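Local coordinates for protein beta-galactosidase (Bacillus circulans subsp. alkalophilus, PDB 3TTY) that hydrolyses terminal beta-galactosidic bonds, releasing galactose, as a trimeric glycoside hydrolase with a TIM-barrel catalytic domain, at residues 115-119 / 155-160; 121-126 / 231-236; 163-168 / 220-224. All blocks are in the same frame, centred on the assembly; numbering follows the deposited sequence.

How the contacts relate
The three contacts lie on the same side of the chain's centre, round helix 215-243 of the TIM barrel. Contact 1 is the zinc site and sits in the middle, its centre about 13 Å from that of contact 2 and about 11 Å from that of contact 3. P116 O of contact 1 takes a probable hydrogen bond from R122 NE of contact 2. C155 O makes another with Y221 OH of contact 3. Contacts 2 and 3 both use helix 215-243 but do not touch, with nearest atoms about 6 Å apart. None of them holds a residue of the galactose pocket; the side chain of Y121 in contact 2 is about 14 Å from a bound galactose.

Contact 1 (115-119 / 155-160); sequences CPNSP and CYCDNC. With ZN (zinc ion), chain G.
The backbones come together at two places, with CA atoms 6.3 Å apart for C115 and C155 and 5.8 Å apart for N117 and C160. Residues 115-118 form a type I beta turn, closed by S118 N bonding to C115 O. In 155-160 the chain curls into the start of helix 158-172. The zinc ion fills the space between them. It is bound by the SG atoms of C115, C155, C157 and C160, with ZN to C160 SG the shortest bond at 2.3 Å. This is a Cys4 site: one ligand comes from the turn and three from the other segment, the last two in a CxxC pattern.

The sulfurs also accept N-H groups. ND2 of N117 points at C160 SG from 3.3 Å in a nearly straight bond (175°), with the sulfur in its amide plane. The same ND2 bonds S228 of helix 215-243. C157 is the N-cap of helix 158-172. Its SG stands between the backbone N and the carbonyl carbon (chi1 80°), which turns it to accept from C160 N at 3.5 Å (163°). C155 SG accepts from C157 N. These donors probably temper the negative charge of four thiolates round one zinc. Beside the metal, P116 CD rests on C155 CB at 4.1 Å. S118 caps helix 119-135, its OG bonded to Y121 N and D95.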
loop_
_atom_site.group_PDB
_atom_site.type_symbol
_atom_site.label_atom_id
_atom_site.label_comp_id
_atom_site.label_asym_id
_atom_site.label_seq_id
_atom_site.Cartn_x
_atom_site.Cartn_y
_atom_site.Cartn_z
ATOM N N CYS A 115 -15.290 -15.561 17.537
ATOM C CA CYS A 115 -16.516 -15.160 16.860
ATOM C C CYS A 115 -17.585 -14.905 17.917
ATOM O O CYS A 115 -17.885 -15.786 18.721
ATOM C CB CYS A 115 -16.984 -16.219 15.859
ATOM S SG CYS A 115 -18.725 -16.028 15.408
ATOM N N PRO A 116 -18.157 -13.692 17.926
ATOM C CA PRO A 116 -19.118 -13.312 18.966
ATOM C C PRO A 116 -20.450 -14.035 18.780
ATOM O O PRO A 116 -21.296 -14.005 19.660
ATOM C CB PRO A 116 -19.292 -11.810 18.744
ATOM C CG PRO A 116 -19.057 -11.636 17.292
ATOM C CD PRO A 116 -17.999 -12.638 16.910
ATOM N N ASN A 117 -20.630 -14.686 17.640
ATOM C CA ASN A 117 -21.837 -15.456 17.407
ATOM C C ASN A 117 -21.578 -16.951 17.465
ATOM O O ASN A 117 -22.336 -17.740 16.914
ATOM C CB ASN A 117 -22.486 -15.058 16.081
ATOM C CG ASN A 117 -23.276 -13.777 16.201
ATOM O OD1 ASN A 117 -24.180 -13.677 17.034
ATOM N ND2 ASN A 117 -22.913 -12.770 15.409
ATOM N N SER A 118 -20.506 -17.327 18.158
ATOM C CA SER A 118 -20.075 -18.720 18.239
ATOM C C SER A 118 -20.730 -19.482 19.392
ATOM O O SER A 118 -20.647 -19.076 20.546
ATOM C CB SER A 118 -18.553 -18.784 18.358
ATOM O OG SER A 118 -18.128 -20.030 18.875
ATOM N N PRO A 119 -21.383 -20.610 19.079
ATOM C CA PRO A 119 -22.018 -21.383 20.149
ATOM C C PRO A 119 -20.982 -21.939 21.129
ATOM O O PRO A 119 -21.231 -22.019 22.334
ATOM C CB PRO A 119 -22.720 -22.531 19.401
ATOM C CG PRO A 119 -22.769 -22.106 17.968
ATOM C CD PRO A 119 -21.600 -21.201 17.745
ATOM N N CYS A 155 -16.345 -9.927 12.481
ATOM C CA CYS A 155 -16.305 -11.271 11.942
ATOM C C CYS A 155 -17.304 -11.361 10.788
ATOM O O CYS A 155 -18.345 -10.702 10.809
ATOM C CB CYS A 155 -16.663 -12.286 13.018
ATOM S SG CYS A 155 -16.636 -14.008 12.437
ATOM N N TYR A 156 -16.976 -12.179 9.789
ATOM C CA TYR A 156 -17.793 -12.326 8.592
ATOM C C TYR A 156 -18.067 -13.787 8.296
ATOM O O TYR A 156 -18.303 -14.144 7.146
ATOM C CB TYR A 156 -17.096 -11.670 7.400
ATOM C CG TYR A 156 -16.778 -10.204 7.637
ATOM C CD1 TYR A 156 -17.707 -9.211 7.323
ATOM C CD2 TYR A 156 -15.556 -9.814 8.190
ATOM C CE1 TYR A 156 -17.426 -7.878 7.532
ATOM C CE2 TYR A 156 -15.261 -8.475 8.405
ATOM C CZ TYR A 156 -16.202 -7.516 8.076
ATOM O OH TYR A 156 -15.930 -6.198 8.292
ATOM N N CYS A 157 -18.046 -14.630 9.331
ATOM C CA CYS A 157 -18.244 -16.073 9.145
ATOM C C CYS A 157 -19.714 -16.423 8.848
ATOM O O CYS A 157 -20.599 -15.570 8.879
ATOM C CB CYS A 157 -17.746 -16.868 10.369
ATOM S SG CYS A 157 -18.904 -16.897 11.800
ATOM N N ASP A 158 -19.967 -17.688 8.562
ATOM C CA ASP A 158 -21.329 -18.155 8.328
ATOM C C ASP A 158 -22.327 -17.890 9.455
ATOM O O ASP A 158 -23.480 -17.535 9.204
ATOM C CB ASP A 158 -21.313 -19.639 8.030
ATOM C CG ASP A 158 -21.796 -19.927 6.657
ATOM O OD1 ASP A 158 -20.974 -19.794 5.717
ATOM O OD2 ASP A 158 -23.006 -20.238 6.522
ATOM N N ASN A 159 -21.893 -18.087 10.694
ATOM C CA ASN A 159 -22.762 -17.859 11.836
ATOM C C ASN A 159 -23.135 -16.392 12.007
ATOM O O ASN A 159 -24.288 -16.065 12.315
ATOM C CB ASN A 159 -22.149 -18.460 13.107
ATOM C CG ASN A 159 -22.166 -19.981 13.079
ATOM O OD1 ASN A 159 -23.014 -20.582 12.414
ATOM N ND2 ASN A 159 -21.230 -20.607 13.771
ATOM N N CYS A 160 -22.167 -15.505 11.797
ATOM C CA CYS A 160 -22.457 -14.086 11.849
ATOM C C CYS A 160 -23.395 -13.735 10.713
ATOM O O CYS A 160 -24.318 -12.956 10.891
ATOM C CB CYS A 160 -21.181 -13.244 11.791
ATOM S SG CYS A 160 -20.298 -13.199 13.367
HETATM ZN ZN ZN G . -18.698 -14.857 13.261
#

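Contact 2 (121-126 / 231-236); sequences YRKYAK and ECFKME
M235 lies obliquely across the side chain of R122, its SD 3.8 Å from R122 CB. A bend at the end of its chain (chi3 76°) turns the methyl back toward the other helix, where CE meets A125 CB at 4.0 Å. The R122 chain runs extended toward helix 215-243. Its NH2 comes within 3.6 Å of E231 CB, while its NE bonds P116 O. NH1 reaches the E231 carboxylate through a water at the guanidinium edge. The water accepts from NH1 at 2.8 Å and donates to E231 OE1. These are neighbouring outer helices of the TIM barrel, 119-135 and 215-243. The axes of segments 121-126 and 231-236 run in the same general direction, 33° apart and 10.0 Å at the closest. Replacing R122 with an alanine would probably leave P116 O without this donor, E231 without its water-bridged positive charge and a gap beside the M235 sulfur. C232 SG meets the Y121 ring at its edge, 4.0 Å from CE2, a sulfur-aromatic contact. Y121 crosses E236 at about a right angle. A second water links them, 2.6 Å from Y121 OH and donating to E236 OE2. That carboxylate also bonds T80 and T82, which fixes its rotation.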
loop_
_atom_site.group_PDB
_atom_site.type_symbol
_atom_site.label_atom_id
_atom_site.label_comp_id
_atom_site.label_asym_id
_atom_site.label_seq_id
_atom_site.Cartn_x
_atom_site.Cartn_y
_atom_site.Cartn_z
ATOM N N TYR A 121 -17.877 -20.659 21.882
ATOM C CA TYR A 121 -17.356 -19.557 22.677
ATOM C C TYR A 121 -18.346 -19.088 23.751
ATOM O O TYR A 121 -17.969 -18.851 24.897
ATOM C CB TYR A 121 -16.976 -18.389 21.772
ATOM C CG TYR A 121 -16.518 -17.174 22.536
ATOM C CD1 TYR A 121 -15.288 -17.153 23.162
ATOM C CD2 TYR A 121 -17.316 -16.044 22.625
ATOM C CE1 TYR A 121 -14.859 -16.046 23.855
ATOM C CE2 TYR A 121 -16.898 -14.931 23.331
ATOM C CZ TYR A 121 -15.673 -14.941 23.946
ATOM O OH TYR A 121 -15.247 -13.841 24.651
ATOM N N ARG A 122 -19.608 -18.931 23.376
ATOM C CA ARG A 122 -20.602 -18.474 24.334
ATOM C C ARG A 122 -20.830 -19.511 25.429
ATOM O O ARG A 122 -20.954 -19.154 26.595
ATOM C CB ARG A 122 -21.909 -18.093 23.647
ATOM C CG ARG A 122 -21.799 -16.802 22.854
ATOM C CD ARG A 122 -23.146 -16.128 22.731
ATOM N NE ARG A 122 -23.136 -15.032 21.767
ATOM C CZ ARG A 122 -24.145 -14.181 21.601
ATOM N NH1 ARG A 122 -25.237 -14.309 22.351
ATOM N NH2 ARG A 122 -24.060 -13.201 20.696
ATOM N N LYS A 123 -20.856 -20.788 25.054
ATOM C CA LYS A 123 -20.979 -21.876 26.032
ATOM C C LYS A 123 -19.857 -21.860 27.077
ATOM O O LYS A 123 -20.118 -21.827 28.275
ATOM C CB LYS A 123 -21.041 -23.247 25.336
ATOM C CG LYS A 123 -21.095 -24.436 26.278
ATOM C CD LYS A 123 -21.227 -25.741 25.505
ATOM C CE LYS A 123 -21.064 -26.955 26.418
ATOM N NZ LYS A 123 -21.141 -28.257 25.656
ATOM N N TYR A 124 -18.606 -21.871 26.640
ATOM C CA TYR A 124 -17.518 -21.978 27.616
ATOM C C TYR A 124 -17.156 -20.660 28.302
ATOM O O TYR A 124 -16.695 -20.660 29.442
ATOM C CB TYR A 124 -16.296 -22.653 26.998
ATOM C CG TYR A 124 -16.575 -24.089 26.652
ATOM C CD1 TYR A 124 -16.789 -25.028 27.657
ATOM C CD2 TYR A 124 -16.651 -24.507 25.325
ATOM C CE1 TYR A 124 -17.054 -26.352 27.356
ATOM C CE2 TYR A 124 -16.917 -25.843 25.009
ATOM C CZ TYR A 124 -17.123 -26.759 26.032
ATOM O OH TYR A 124 -17.397 -28.083 25.744
ATOM N N ALA A 125 -17.373 -19.542 27.618
ATOM C CA ALA A 125 -17.088 -18.255 28.215
ATOM C C ALA A 125 -18.053 -17.999 29.375
ATOM O O ALA A 125 -17.638 -17.536 30.432
ATOM C CB ALA A 125 -17.159 -17.128 27.176
ATOM N N LYS A 126 -19.333 -18.316 29.178
ATOM C CA LYS A 126 -20.317 -18.232 30.259
ATOM C C LYS A 126 -19.965 -19.148 31.442
ATOM O O LYS A 126 -19.962 -18.727 32.594
ATOM C CB LYS A 126 -21.713 -18.574 29.749
ATOM C CG LYS A 126 -22.755 -18.661 30.861
ATOM C CD LYS A 126 -24.191 -18.590 30.329
ATOM C CE LYS A 126 -25.200 -18.592 31.483
ATOM N NZ LYS A 126 -26.602 -18.433 31.006
ATOM N N GLU A 231 -23.545 -8.440 23.372
ATOM C CA GLU A 231 -24.254 -9.596 23.907
ATOM C C GLU A 231 -23.289 -10.500 24.677
ATOM O O GLU A 231 -23.615 -11.009 25.755
ATOM C CB GLU A 231 -24.927 -10.384 22.787
ATOM C CG GLU A 231 -26.249 -9.794 22.301
ATOM C CD GLU A 231 -27.275 -9.694 23.427
ATOM O OE1 GLU A 231 -27.524 -10.722 24.091
ATOM O OE2 GLU A 231 -27.813 -8.583 23.664
ATOM N N CYS A 232 -22.103 -10.713 24.122
ATOM C CA CYS A 232 -21.108 -11.515 24.836
ATOM C C CYS A 232 -20.790 -10.892 26.196
ATOM O O CYS A 232 -20.828 -11.577 27.215
ATOM C CB CYS A 232 -19.839 -11.710 24.001
ATOM S SG CYS A 232 -20.107 -12.710 22.508
ATOM N N PHE A 233 -20.508 -9.594 26.223
ATOM C CA PHE A 233 -20.255 -8.921 27.498
ATOM C C PHE A 233 -21.376 -9.142 28.510
ATOM O O PHE A 233 -21.130 -9.569 29.649
ATOM C CB PHE A 233 -20.048 -7.421 27.315
ATOM C CG PHE A 233 -20.037 -6.661 28.618
ATOM C CD1 PHE A 233 -18.931 -6.716 29.454
ATOM C CD2 PHE A 233 -21.138 -5.915 29.015
ATOM C CE1 PHE A 233 -18.915 -6.038 30.660
ATOM C CE2 PHE A 233 -21.137 -5.223 30.218
ATOM C CZ PHE A 233 -20.029 -5.280 31.046
ATOM N N LYS A 234 -22.601 -8.839 28.080
ATOM C CA LYS A 234 -23.786 -8.955 28.920
ATOM C C LYS A 234 -23.984 -10.371 29.418
ATOM O O LYS A 234 -24.360 -10.588 30.570
ATOM C CB LYS A 234 -25.043 -8.502 28.171
ATOM C CG LYS A 234 -24.940 -7.099 27.573
ATOM C CD LYS A 234 -26.316 -6.482 27.259
ATOM C CE LYS A 234 -27.266 -7.485 26.617
ATOM N NZ LYS A 234 -28.557 -6.864 26.214
ATOM N N MET A 235 -23.736 -11.334 28.541
ATOM C CA MET A 235 -23.847 -12.729 28.912
ATOM C C MET A 235 -22.941 -13.060 30.105
ATOM O O MET A 235 -23.363 -13.764 31.020
ATOM C CB MET A 235 -23.526 -13.631 27.719
ATOM C CG MET A 235 -23.456 -15.108 28.068
ATOM S SD MET A 235 -22.622 -16.087 26.789
ATOM C CE MET A 235 -20.897 -15.673 27.093
ATOM N N GLU A 236 -21.704 -12.563 30.094
ATOM C CA GLU A 236 -20.772 -12.849 31.195
ATOM C C GLU A 236 -21.135 -12.030 32.432
ATOM O O GLU A 236 -21.156 -12.540 33.556
ATOM C CB GLU A 236 -19.311 -12.593 30.786
ATOM C CG GLU A 236 -18.732 -13.634 29.827
ATOM C CD GLU A 236 -17.207 -13.514 29.677
ATOM O OE1 GLU A 236 -16.506 -13.303 30.693
ATOM O OE2 GLU A 236 -16.705 -13.634 28.543
HETATM O O HOH W 1 -17.208 -12.998 26.144
HETATM O O HOH W 2 -27.645 -12.949 22.403
#

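Contact 3 (163-168 / 220-224); sequences QFRVWL and DYRRF
D220, which lies against W167 and L168, has a carboxylate gripped on both oxygens. OD2 takes R223 NH1 at 2.9 Å in a salt bridge that lies in the guanidinium plane. OD1 is hydrogen-bonded to Y172 OH and W182 NE1, and R223 is held further, through NH2 by the carbonyl of E493 and through NE by E406. These bonds leave the carboxylate little freedom to rotate. On the other helix, L168 CD2 comes to 3.9 Å from D220 OD1.

Next to this group, the six-membered end of the W167 indole reaches D220, with CZ3 3.7 Å from D220 CB. Its CZ2 packs on R223 CB, and NE1 bonds D227. F224 CB lies over the face of the five-membered ring, 4.1 Å from its centroid, a CH-pi contact.

Helix 158-172 follows barrel strand 142-146, and helix 215-243 leads to strand 249-253; the axes of their segments 163-168 and 220-224 cross at 102°. An aromatic cluster of F164, W167, Y221 and F224 fills the crossing. F224 CG is anti to the backbone N (chi1 164°), which sends the ring between F164 and W167. F164 CA stands over one face of that ring, 3.7 Å from its centroid, and Q163 CG meets its edge. The fit is close, with F224 CZ 3.2 Å from F164 N.

F164 is clasped between the two helices. L168 CD1 lies over the centre of one face, and Y221 presents its edge to the other. The Y221 pair is T-shaped, with centroids 4.7 Å apart and planes at 82°. Y221 OH bonds C155, a zinc ligand, and its ring lies nearly parallel to that of Y156.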
loop_
_atom_site.group_PDB
_atom_site.type_symbol
_atom_site.label_atom_id
_atom_site.label_comp_id
_atom_site.label_asym_id
_atom_site.label_seq_id
_atom_site.Cartn_x
_atom_site.Cartn_y
_atom_site.Cartn_z
ATOM N N GLN A 163 -26.831 -14.892 11.509
ATOM C CA GLN A 163 -27.377 -14.144 12.628
ATOM C C GLN A 163 -27.641 -12.695 12.201
ATOM O O GLN A 163 -28.585 -12.070 12.670
ATOM C CB GLN A 163 -26.462 -14.262 13.851
ATOM C CG GLN A 163 -27.031 -13.665 15.120
ATOM C CD GLN A 163 -28.413 -14.215 15.500
ATOM O OE1 GLN A 163 -28.751 -15.383 15.232
ATOM N NE2 GLN A 163 -29.211 -13.367 16.142
ATOM N N PHE A 164 -26.832 -12.178 11.279
ATOM C CA PHE A 164 -27.115 -10.890 10.647
ATOM C C PHE A 164 -28.556 -10.832 10.106
ATOM O O PHE A 164 -29.259 -9.830 10.263
ATOM C CB PHE A 164 -26.127 -10.630 9.504
ATOM C CG PHE A 164 -26.229 -9.246 8.897
ATOM C CD1 PHE A 164 -26.436 -8.125 9.701
ATOM C CD2 PHE A 164 -26.077 -9.063 7.529
ATOM C CE1 PHE A 164 -26.509 -6.844 9.140
ATOM C CE2 PHE A 164 -26.140 -7.794 6.967
ATOM C CZ PHE A 164 -26.357 -6.682 7.767
ATOM N N ARG A 165 -28.986 -11.918 9.475
ATOM C CA ARG A 165 -30.314 -11.966 8.875
ATOM C C ARG A 165 -31.393 -11.923 9.943
ATOM O O ARG A 165 -32.420 -11.275 9.753
ATOM C CB ARG A 165 -30.474 -13.202 7.977
ATOM C CG ARG A 165 -29.453 -13.227 6.862
ATOM C CD ARG A 165 -29.516 -14.497 6.034
ATOM N NE ARG A 165 -28.510 -14.489 4.979
ATOM C CZ ARG A 165 -27.607 -15.446 4.801
ATOM N NH1 ARG A 165 -27.593 -16.493 5.608
ATOM N NH2 ARG A 165 -26.721 -15.360 3.809
ATOM N N VAL A 166 -31.153 -12.616 11.057
ATOM C CA VAL A 166 -32.105 -12.635 12.165
ATOM C C VAL A 166 -32.207 -11.226 12.719
ATOM O O VAL A 166 -33.291 -10.725 12.995
ATOM C CB VAL A 166 -31.649 -13.618 13.278
ATOM C CG1 VAL A 166 -32.560 -13.526 14.504
ATOM C CG2 VAL A 166 -31.596 -15.069 12.740
ATOM N N TRP A 167 -31.056 -10.578 12.855
ATOM C CA TRP A 167 -30.981 -9.222 13.393
ATOM C C TRP A 167 -31.711 -8.207 12.496
ATOM O O TRP A 167 -32.233 -7.196 12.968
ATOM C CB TRP A 167 -29.511 -8.845 13.574
ATOM C CG TRP A 167 -29.243 -7.491 14.171
ATOM C CD1 TRP A 167 -29.006 -7.202 15.484
ATOM C CD2 TRP A 167 -29.157 -6.257 13.469
ATOM N NE1 TRP A 167 -28.773 -5.859 15.640
ATOM C CE2 TRP A 167 -28.863 -5.254 14.418
ATOM C CE3 TRP A 167 -29.289 -5.897 12.125
ATOM C CZ2 TRP A 167 -28.713 -3.915 14.066
ATOM C CZ3 TRP A 167 -29.147 -4.567 11.781
ATOM C CH2 TRP A 167 -28.864 -3.592 12.746
ATOM N N LEU A 168 -31.735 -8.484 11.199
ATOM C CA LEU A 168 -32.452 -7.648 10.243
ATOM C C LEU A 168 -33.960 -7.918 10.282
ATOM O O LEU A 168 -34.765 -7.003 10.097
ATOM C CB LEU A 168 -31.895 -7.874 8.837
ATOM C CG LEU A 168 -30.446 -7.396 8.667
ATOM C CD1 LEU A 168 -29.759 -8.077 7.499
ATOM C CD2 LEU A 168 -30.404 -5.881 8.515
ATOM N N ASP A 220 -25.574 -1.136 8.948
ATOM C CA ASP A 220 -26.257 -2.149 9.749
ATOM C C ASP A 220 -25.370 -3.285 10.208
ATOM O O ASP A 220 -25.570 -3.818 11.286
ATOM C CB ASP A 220 -27.471 -2.734 9.013
ATOM C CG ASP A 220 -28.672 -1.806 9.049
ATOM O OD1 ASP A 220 -29.643 -2.064 8.307
ATOM O OD2 ASP A 220 -28.629 -0.800 9.795
ATOM N N TYR A 221 -24.403 -3.677 9.395
ATOM C CA TYR A 221 -23.554 -4.784 9.809
ATOM C C TYR A 221 -22.655 -4.366 10.984
ATOM O O TYR A 221 -22.427 -5.142 11.926
ATOM C CB TYR A 221 -22.738 -5.323 8.632
ATOM C CG TYR A 221 -22.204 -6.706 8.902
ATOM C CD1 TYR A 221 -23.029 -7.829 8.785
ATOM C CD2 TYR A 221 -20.875 -6.896 9.285
ATOM C CE1 TYR A 221 -22.541 -9.105 9.040
ATOM C CE2 TYR A 221 -20.380 -8.162 9.537
ATOM C CZ TYR A 221 -21.217 -9.256 9.420
ATOM O OH TYR A 221 -20.722 -10.502 9.680
ATOM N N ARG A 222 -22.171 -3.127 10.937
ATOM C CA ARG A 222 -21.390 -2.590 12.039
ATOM C C ARG A 222 -22.239 -2.478 13.312
ATOM O O ARG A 222 -21.771 -2.821 14.402
ATOM C CB ARG A 222 -20.733 -1.260 11.642
ATOM C CG ARG A 222 -19.543 -1.447 10.705
ATOM C CD ARG A 222 -19.290 -0.252 9.790
ATOM N NE ARG A 222 -18.098 -0.456 8.959
ATOM C CZ ARG A 222 -18.064 -1.221 7.864
ATOM N NH1 ARG A 222 -19.159 -1.856 7.457
ATOM N NH2 ARG A 222 -16.934 -1.359 7.177
ATOM N N ARG A 223 -23.495 -2.044 13.188
ATOM C CA ARG A 223 -24.384 -2.070 14.352
ATOM C C ARG A 223 -24.460 -3.493 14.905
ATOM O O ARG A 223 -24.335 -3.718 16.104
ATOM C CB ARG A 223 -25.792 -1.589 13.999
ATOM C CG ARG A 223 -25.881 -0.176 13.500
ATOM C CD ARG A 223 -27.302 0.182 13.071
ATOM N NE ARG A 223 -27.522 1.628 13.124
ATOM C CZ ARG A 223 -28.071 2.358 12.160
ATOM N NH1 ARG A 223 -28.482 1.787 11.032
ATOM N NH2 ARG A 223 -28.207 3.674 12.327
ATOM N N PHE A 224 -24.662 -4.446 14.001
ATOM C CA PHE A 224 -24.874 -5.847 14.339
ATOM C C PHE A 224 -23.668 -6.465 15.046
ATOM O O PHE A 224 -23.795 -7.103 16.102
ATOM C CB PHE A 224 -25.221 -6.615 13.051
ATOM C CG PHE A 224 -25.088 -8.103 13.168
ATOM C CD1 PHE A 224 -25.895 -8.820 14.037
ATOM C CD2 PHE A 224 -24.168 -8.784 12.398
ATOM C CE1 PHE A 224 -25.770 -10.201 14.152
ATOM C CE2 PHE A 224 -24.029 -10.160 12.507
ATOM C CZ PHE A 224 -24.834 -10.872 13.387
#